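Local coordinates for coat protein (Pseudomonas phage PP7, PDB 2QUX) that assembles as dimers into the icosahedral shell of the phage, packages its RNA genome and represses translation of the viral replicase, at residues 15-20 with 31-36. Residues are numbered along the deposited sequence; the frame is centred on the assembly and turned at random.
Sequences ATRTLT and FEEKVG
Glu33 turns its CG anti to the backbone N (chi1 -167°) and stays extended beyond it, while Arg17 holds CG anti to its carbonyl carbon and bends at chi3, which lays the edge of its guanidinium against the Glu33 carboxylate. The grip is side-on: Arg17 NE donates to Glu33 OE2 at 3.2 Å, close to the guanidinium plane, and Arg17 NH2 to Glu33 OE1 at 3.1 Å, somewhat tilted from it. Both oxygens are met on their syn sides, yet the two planes stand 46° apart, so the salt bridge is twisted rather than flat. Leu103 of the second subunit packs on Arg17. Thr20 and Glu32 form a hydrogen-bonded antiparallel pair in the hairpin of strands 15-24 and 28-32, part of the antiparallel coat-protein sheet; Thr20 N reaches Glu32 O, and Glu32 N reaches Thr20 O, each at 2.8 Å. Past Glu33 the chain leaves strand 15-24, turning at Lys34 in an inverse gamma turn, and one water bridges the divergence, donating to Thr18 O, accepting from Lys34 N and bonded to Thr20 OG1. A second water donates to Glu33 OE2. The aliphatic part of Lys34 crosses Thr20, its CG 3.7 Å from Thr20 OG1. Leu19, whose CB points opposite to that of Thr20, meets Phe31 CB through its own CB at 3.6 Å, and Leu19 O lies at the edge of the Phe31 ring, near its plane. The Glu32 carboxylate salt-bridges Arg43, an RNA-binding residue, and may help position it.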
loop_
_atom_site.group_PDB
_atom_site.type_symbol
_atom_site.label_atom_id
_atom_site.label_comp_id
_atom_site.label_asym_id
_atom_site.label_seq_id
_atom_site.Cartn_x
_atom_site.Cartn_y
_atom_site.Cartn_z
ATOM N N ALA G 15 -6.344 -9.373 17.951
ATOM C CA ALA G 15 -5.836 -10.614 17.344
ATOM C C ALA G 15 -4.529 -10.319 16.628
ATOM O O ALA G 15 -4.212 -9.160 16.361
ATOM C CB ALA G 15 -6.852 -11.230 16.397
ATOM N N THR G 16 -3.735 -11.364 16.412
ATOM C CA THR G 16 -2.514 -11.279 15.613
ATOM C C THR G 16 -2.539 -12.430 14.627
ATOM O O THR G 16 -3.120 -13.477 14.899
ATOM C CB THR G 16 -1.233 -11.391 16.443
ATOM O OG1 THR G 16 -1.276 -12.614 17.169
ATOM C CG2 THR G 16 -1.056 -10.198 17.409
ATOM N N ARG G 17 -1.927 -12.213 13.469
ATOM C CA ARG G 17 -1.970 -13.158 12.368
ATOM C C ARG G 17 -0.562 -13.332 11.803
ATOM O O ARG G 17 0.032 -12.402 11.288
ATOM C CB ARG G 17 -2.964 -12.651 11.350
ATOM C CG ARG G 17 -4.331 -12.489 11.999
ATOM C CD ARG G 17 -5.389 -12.287 11.030
ATOM N NE ARG G 17 -5.691 -13.479 10.248
ATOM C CZ ARG G 17 -6.556 -13.471 9.236
ATOM N NH1 ARG G 17 -7.243 -12.367 8.933
ATOM N NH2 ARG G 17 -6.764 -14.578 8.545
ATOM N N THR G 18 -0.027 -14.532 11.959
ATOM C CA THR G 18 1.371 -14.807 11.693
ATOM C C THR G 18 1.439 -15.384 10.291
ATOM O O THR G 18 0.773 -16.384 9.995
ATOM C CB THR G 18 1.919 -15.820 12.717
ATOM O OG1 THR G 18 1.609 -15.358 14.033
ATOM C CG2 THR G 18 3.428 -15.996 12.571
ATOM N N LEU G 19 2.203 -14.732 9.429
ATOM C CA LEU G 19 2.451 -15.235 8.086
ATOM C C LEU G 19 3.825 -15.878 8.166
ATOM O O LEU G 19 4.782 -15.219 8.531
ATOM C CB LEU G 19 2.390 -14.106 7.051
ATOM C CG LEU G 19 0.996 -13.691 6.570
ATOM C CD1 LEU G 19 0.125 -13.219 7.708
ATOM C CD2 LEU G 19 1.115 -12.608 5.520
ATOM N N THR G 20 3.899 -17.171 7.883
ATOM C CA THR G 20 5.145 -17.951 7.949
ATOM C C THR G 20 5.763 -17.993 6.567
ATOM O O THR G 20 5.035 -18.189 5.588
ATOM C CB THR G 20 4.824 -19.380 8.382
ATOM O OG1 THR G 20 4.113 -19.337 9.631
ATOM C CG2 THR G 20 6.086 -20.204 8.506
ATOM N N PHE G 31 5.276 -15.360 2.153
ATOM C CA PHE G 31 4.805 -15.711 3.485
ATOM C C PHE G 31 3.339 -16.138 3.363
ATOM O O PHE G 31 2.566 -15.486 2.679
ATOM C CB PHE G 31 4.917 -14.515 4.466
ATOM C CG PHE G 31 6.318 -14.023 4.675
ATOM C CD1 PHE G 31 7.015 -14.356 5.826
ATOM C CD2 PHE G 31 6.961 -13.268 3.707
ATOM C CE1 PHE G 31 8.312 -13.947 6.005
ATOM C CE2 PHE G 31 8.266 -12.848 3.898
ATOM C CZ PHE G 31 8.933 -13.189 5.044
ATOM N N GLU G 32 2.971 -17.217 4.039
ATOM C CA GLU G 32 1.602 -17.696 4.075
ATOM C C GLU G 32 1.156 -17.988 5.520
ATOM O O GLU G 32 1.951 -18.433 6.340
ATOM C CB GLU G 32 1.508 -18.966 3.238
ATOM C CG GLU G 32 0.187 -19.142 2.565
ATOM C CD GLU G 32 0.096 -20.401 1.716
ATOM O OE1 GLU G 32 0.678 -21.436 2.096
ATOM O OE2 GLU G 32 -0.604 -20.354 0.682
ATOM N N GLU G 33 -0.117 -17.755 5.819
ATOM C CA GLU G 33 -0.663 -18.073 7.138
ATOM C C GLU G 33 -0.962 -19.565 7.269
ATOM O O GLU G 33 -1.826 -20.068 6.552
ATOM C CB GLU G 33 -1.946 -17.288 7.362
ATOM C CG GLU G 33 -2.429 -17.310 8.800
ATOM C CD GLU G 33 -3.788 -16.701 8.982
ATOM O OE1 GLU G 33 -4.613 -16.764 8.046
ATOM O OE2 GLU G 33 -4.029 -16.182 10.086
ATOM N N LYS G 34 -0.312 -20.258 8.215
ATOM C CA LYS G 34 -0.492 -21.723 8.378
ATOM C C LYS G 34 -1.731 -22.140 9.192
ATOM O O LYS G 34 -1.614 -22.776 10.240
ATOM C CB LYS G 34 0.711 -22.352 9.059
ATOM C CG LYS G 34 2.059 -22.209 8.415
ATOM C CD LYS G 34 3.055 -23.195 9.100
ATOM C CE LYS G 34 3.058 -23.164 10.661
ATOM N NZ LYS G 34 4.078 -24.065 11.255
ATOM N N VAL G 35 -2.917 -21.802 8.703
ATOM C CA VAL G 35 -4.166 -22.154 9.373
ATOM C C VAL G 35 -5.196 -22.514 8.305
ATOM O O VAL G 35 -5.216 -21.919 7.225
ATOM C CB VAL G 35 -4.725 -20.970 10.228
ATOM C CG1 VAL G 35 -5.949 -21.408 11.015
ATOM C CG2 VAL G 35 -3.686 -20.428 11.191
ATOM N N GLY G 36 -6.040 -23.492 8.605
ATOM C CA GLY G 36 -7.256 -23.707 7.837
ATOM C C GLY G 36 -7.023 -24.679 6.715
ATOM O O GLY G 36 -6.114 -25.508 6.794
HETATM O O HOH W 1 1.568 -18.873 10.026
HETATM O O HOH W 2 -2.557 -16.730 12.840
#